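Local coordinates for TrwG protein (Bartonella grahamii, PDB 4NHF) that probably acts as a VirB8-like membrane component of a type IV secretion system, represented here by its soluble domain, at residues A[48-53]-A[108-113]. Sequence-based numbering, arbitrary orientation.
Sequences WLNQYV and RSIQLN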
ATOM      1  N   TRP A  48       1.272 -10.499   1.449  1.00 14.63           N
ATOM      2  CA  TRP A  48       1.618 -10.197   0.066  1.00 14.58           C
ATOM      3  C   TRP A  48       0.490 -10.527  -0.913  1.00 14.29           C
ATOM      4  O   TRP A  48       0.237  -9.778  -1.872  1.00 14.58           O
ATOM      5  CB  TRP A  48       2.941 -10.891  -0.308  1.00 15.03           C
ATOM      6  CG  TRP A  48       4.078 -10.237   0.328  1.00 15.74           C
ATOM      7  CD1 TRP A  48       4.833 -10.717   1.370  1.00 16.77           C
ATOM      8  CD2 TRP A  48       4.602  -8.962   0.016  1.00 15.92           C
ATOM      9  NE1 TRP A  48       5.778  -9.792   1.736  1.00 17.04           N
ATOM     10  CE2 TRP A  48       5.658  -8.710   0.907  1.00 16.48           C
ATOM     11  CE3 TRP A  48       4.253  -7.981  -0.904  1.00 15.77           C
ATOM     12  CZ2 TRP A  48       6.381  -7.522   0.884  1.00 16.78           C
ATOM     13  CZ3 TRP A  48       5.001  -6.821  -0.953  1.00 15.93           C
ATOM     14  CH2 TRP A  48       6.049  -6.605  -0.065  1.00 16.62           C
ATOM     15  N   LEU A  49      -0.236 -11.620  -0.670  1.00 14.39           N
ATOM     16  CA  LEU A  49      -1.355 -11.956  -1.549  1.00 14.07           C
ATOM     17  C   LEU A  49      -2.452 -10.902  -1.448  1.00 13.70           C
ATOM     18  O   LEU A  49      -3.053 -10.548  -2.461  1.00 13.05           O
ATOM     19  CB  LEU A  49      -1.935 -13.326  -1.240  1.00 14.55           C
ATOM     20  CG  LEU A  49      -0.997 -14.480  -1.659  1.00 14.94           C
ATOM     21  CD1 LEU A  49      -1.388 -15.680  -0.872  1.00 15.99           C
ATOM     22  CD2 LEU A  49      -1.021 -14.767  -3.156  1.00 14.91           C
ATOM     23  N   ASN A  50      -2.764 -10.484  -0.216  1.00 13.92           N
ATOM     24  CA  ASN A  50      -3.681  -9.412  -0.002  1.00 14.14           C
ATOM     25  C   ASN A  50      -3.224  -8.130  -0.677  1.00 13.71           C
ATOM     26  O   ASN A  50      -4.070  -7.458  -1.337  1.00 13.70           O
ATOM     27  CB  ASN A  50      -3.863  -9.203   1.504  1.00 15.05           C
ATOM     28  CG  ASN A  50      -4.909  -8.157   1.844  1.00 15.43           C
ATOM     29  OD1 ASN A  50      -6.079  -8.274   1.479  1.00 16.01           O
ATOM     30  ND2 ASN A  50      -4.504  -7.162   2.599  1.00 15.51           N
ATOM     31  N   GLN A  51      -1.956  -7.721  -0.490  1.00 13.53           N
ATOM     32  CA  GLN A  51      -1.513  -6.486  -1.166  1.00 13.89           C
ATOM     33  C   GLN A  51      -1.666  -6.606  -2.714  1.00 13.03           C
ATOM     34  O   GLN A  51      -2.036  -5.658  -3.402  1.00 12.75           O
ATOM     35  CB  GLN A  51      -0.104  -6.070  -0.792  1.00 14.52           C
ATOM     36  CG  GLN A  51       0.025  -5.492   0.636  1.00 15.54           C
ATOM     37  CD  GLN A  51      -0.864  -4.306   0.890  1.00 16.52           C
ATOM     38  OE1 GLN A  51      -0.861  -3.356   0.116  1.00 17.82           O
ATOM     39  NE2 GLN A  51      -1.689  -4.380   1.902  1.00 17.48           N
ATOM     40  N   TYR A  52      -1.402  -7.787  -3.246  1.00 12.61           N
ATOM     41  CA  TYR A  52      -1.450  -7.957  -4.693  1.00 12.24           C
ATOM     42  C   TYR A  52      -2.876  -7.774  -5.219  1.00 12.51           C
ATOM     43  O   TYR A  52      -3.095  -7.097  -6.202  1.00 12.49           O
ATOM     44  CB  TYR A  52      -0.935  -9.299  -5.144  1.00 12.26           C
ATOM     45  CG  TYR A  52      -0.808  -9.405  -6.641  1.00 11.91           C
ATOM     46  CD1 TYR A  52       0.219  -8.802  -7.322  1.00 11.85           C
ATOM     47  CD2 TYR A  52      -1.722 -10.134  -7.361  1.00 12.02           C
ATOM     48  CE1 TYR A  52       0.324  -8.922  -8.713  1.00 12.14           C
ATOM     49  CE2 TYR A  52      -1.651 -10.238  -8.742  1.00 12.20           C
ATOM     50  CZ  TYR A  52      -0.628  -9.635  -9.425  1.00 12.30           C
ATOM     51  OH  TYR A  52      -0.596  -9.811 -10.803  1.00 12.51           O
ATOM     52  N   VAL A  53      -3.833  -8.408  -4.571  1.00 12.64           N
ATOM     53  CA  VAL A  53      -5.197  -8.368  -5.037  1.00 12.75           C
ATOM     54  C   VAL A  53      -5.707  -6.949  -4.858  1.00 12.70           C
ATOM     55  O   VAL A  53      -6.340  -6.425  -5.775  1.00 12.80           O
ATOM     56  CB  VAL A  53      -6.036  -9.403  -4.262  1.00 12.90           C
ATOM     57  CG1 VAL A  53      -7.494  -9.212  -4.489  1.00 13.29           C
ATOM     58  CG2 VAL A  53      -5.612 -10.823  -4.666  1.00 13.10           C
ATOM     59  N   ARG A 108     -12.349 -10.872   1.211  1.00 20.15           N
ATOM     60  CA  ARG A 108     -13.114 -11.578   2.211  1.00 22.49           C
ATOM     61  C   ARG A 108     -12.347 -12.703   2.883  1.00 21.24           C
ATOM     62  O   ARG A 108     -12.446 -12.854   4.098  1.00 21.74           O
ATOM     63  CB  ARG A 108     -14.398 -12.090   1.612  1.00 25.83           C
ATOM     64  CG  ARG A 108     -15.303 -10.938   1.173  1.00 29.37           C
ATOM     65  CD  ARG A 108     -15.747 -10.023   2.331  1.00 32.47           C
ATOM     66  NE  ARG A 108     -16.830 -10.690   3.075  1.00 36.50           N
ATOM     67  CZ  ARG A 108     -16.817 -10.997   4.366  1.00 41.40           C
ATOM     68  NH1 ARG A 108     -15.785 -10.685   5.159  1.00 44.47           N
ATOM     69  NH2 ARG A 108     -17.869 -11.622   4.876  1.00 45.26           N
ATOM     70  N   SER A 109     -11.579 -13.469   2.119  1.00 19.29           N
ATOM     71  CA  SER A 109     -10.852 -14.611   2.703  1.00 19.20           C
ATOM     72  C   SER A 109      -9.733 -15.049   1.803  1.00 18.37           C
ATOM     73  O   SER A 109      -9.756 -14.824   0.625  1.00 17.70           O
ATOM     74  CB  SER A 109     -11.796 -15.800   3.032  1.00 19.80           C
ATOM     75  OG  SER A 109     -12.189 -16.458   1.850  1.00 19.47           O
ATOM     76  N   ILE A 110      -8.734 -15.675   2.390  1.00 18.90           N
ATOM     77  CA  ILE A 110      -7.553 -16.071   1.661  1.00 18.95           C
ATOM     78  C   ILE A 110      -7.232 -17.496   2.114  1.00 20.22           C
ATOM     79  O   ILE A 110      -6.986 -17.722   3.290  1.00 20.70           O
ATOM     80  CB  ILE A 110      -6.339 -15.153   1.965  1.00 18.29           C
ATOM     81  CG1 ILE A 110      -6.586 -13.719   1.464  1.00 18.12           C
ATOM     82  CG2 ILE A 110      -5.104 -15.743   1.341  1.00 18.08           C
ATOM     83  CD1 ILE A 110      -5.534 -12.714   1.967  1.00 18.10           C
ATOM     84  N   GLN A 111      -7.253 -18.436   1.193  1.00 20.93           N
ATOM     85  CA  GLN A 111      -6.864 -19.808   1.507  1.00 22.60           C
ATOM     86  C   GLN A 111      -5.553 -20.122   0.835  1.00 22.16           C
ATOM     87  O   GLN A 111      -5.382 -19.827  -0.324  1.00 21.05           O
ATOM     88  CB  GLN A 111      -7.906 -20.849   1.053  1.00 24.32           C
ATOM     89  CG  GLN A 111      -9.277 -20.690   1.662  1.00 26.46           C
ATOM     90  CD  GLN A 111     -10.035 -19.496   1.080  1.00 27.10           C
ATOM     91  OE1 GLN A 111     -10.109 -19.296  -0.147  1.00 29.21           O
ATOM     92  NE2 GLN A 111     -10.580 -18.660   1.969  1.00 28.30           N
ATOM     93  N   LEU A 112      -4.674 -20.816   1.554  1.00 23.64           N
ATOM     94  CA  LEU A 112      -3.419 -21.314   1.017  1.00 25.01           C
ATOM     95  C   LEU A 112      -3.369 -22.840   0.976  1.00 28.05           C
ATOM     96  O   LEU A 112      -3.819 -23.490   1.908  1.00 27.24           O
ATOM     97  CB  LEU A 112      -2.289 -20.888   1.960  1.00 25.40           C
ATOM     98  CG  LEU A 112      -2.177 -19.429   2.388  1.00 25.22           C
ATOM     99  CD1 LEU A 112      -0.929 -19.306   3.218  1.00 26.45           C
ATOM    100  CD2 LEU A 112      -2.123 -18.567   1.169  1.00 24.21           C
ATOM    101  N   ASN A 113      -2.752 -23.420  -0.044  1.00 30.82           N
ATOM    102  CA  ASN A 113      -2.407 -24.861   0.041  1.00 34.83           C
ATOM    103  C   ASN A 113      -0.962 -25.180   0.436  1.00 37.49           C
ATOM    104  O   ASN A 113      -0.553 -26.322   0.379  1.00 42.72           O
ATOM    105  CB  ASN A 113      -2.729 -25.600  -1.234  1.00 34.99           C
ATOM    106  CG  ASN A 113      -1.669 -25.438  -2.291  1.00 35.56           C
ATOM    107  OD1 ASN A 113      -0.714 -24.623  -2.166  1.00 34.56           O
ATOM    108  ND2 ASN A 113      -1.826 -26.211  -3.378  1.00 36.30           N
TER
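The shortest hydrogen bond within segments 48-53 and 108-113 stays in the strand: Q111 NE2 donates to S109 OG at 2.7 Å, while I110 meets L49 and N50 of the helix and L112 meets L49. The hydroxyl oxygen lies 4° from the Q111 amide plane, and R121 on the adjoining strand bonds OE1, so both ends of the amide are held. Q111 leaves the backbone away from the helix, whereas I110 points toward it.

Across the interface no hydrogen bond forms. The closest approach is methyl to methyl, L49 CD1 to L112 CD2 at 3.6 Å, with the two side chains crossing obliquely. L49 CD1 also lies 4.3 Å from I110 CG2. I110 uses its other branch on N50: CG1 sits beside the backbone N (chi1 -65°), and the extended chi2 of 169° carries CD1 to 3.9 Å from N50 CB. The aliphatic base of the asparagine thus does the touching.

The axes of segments 48-53 and 108-112 approach to 10.0 Å and only 141 Å² is buried, marking a light contact at the sheet's outermost strand within this chain. A118 and Y146 each touch both leucines, and L159 of the second subunit packs on both I110 and N50. In this NTF2-like domain, helix and strand therefore meet here through apolar carbons, methyl to methyl at L49 and methyl to methylene at N50, with R46 NH1 adding a polar tie to I110 O.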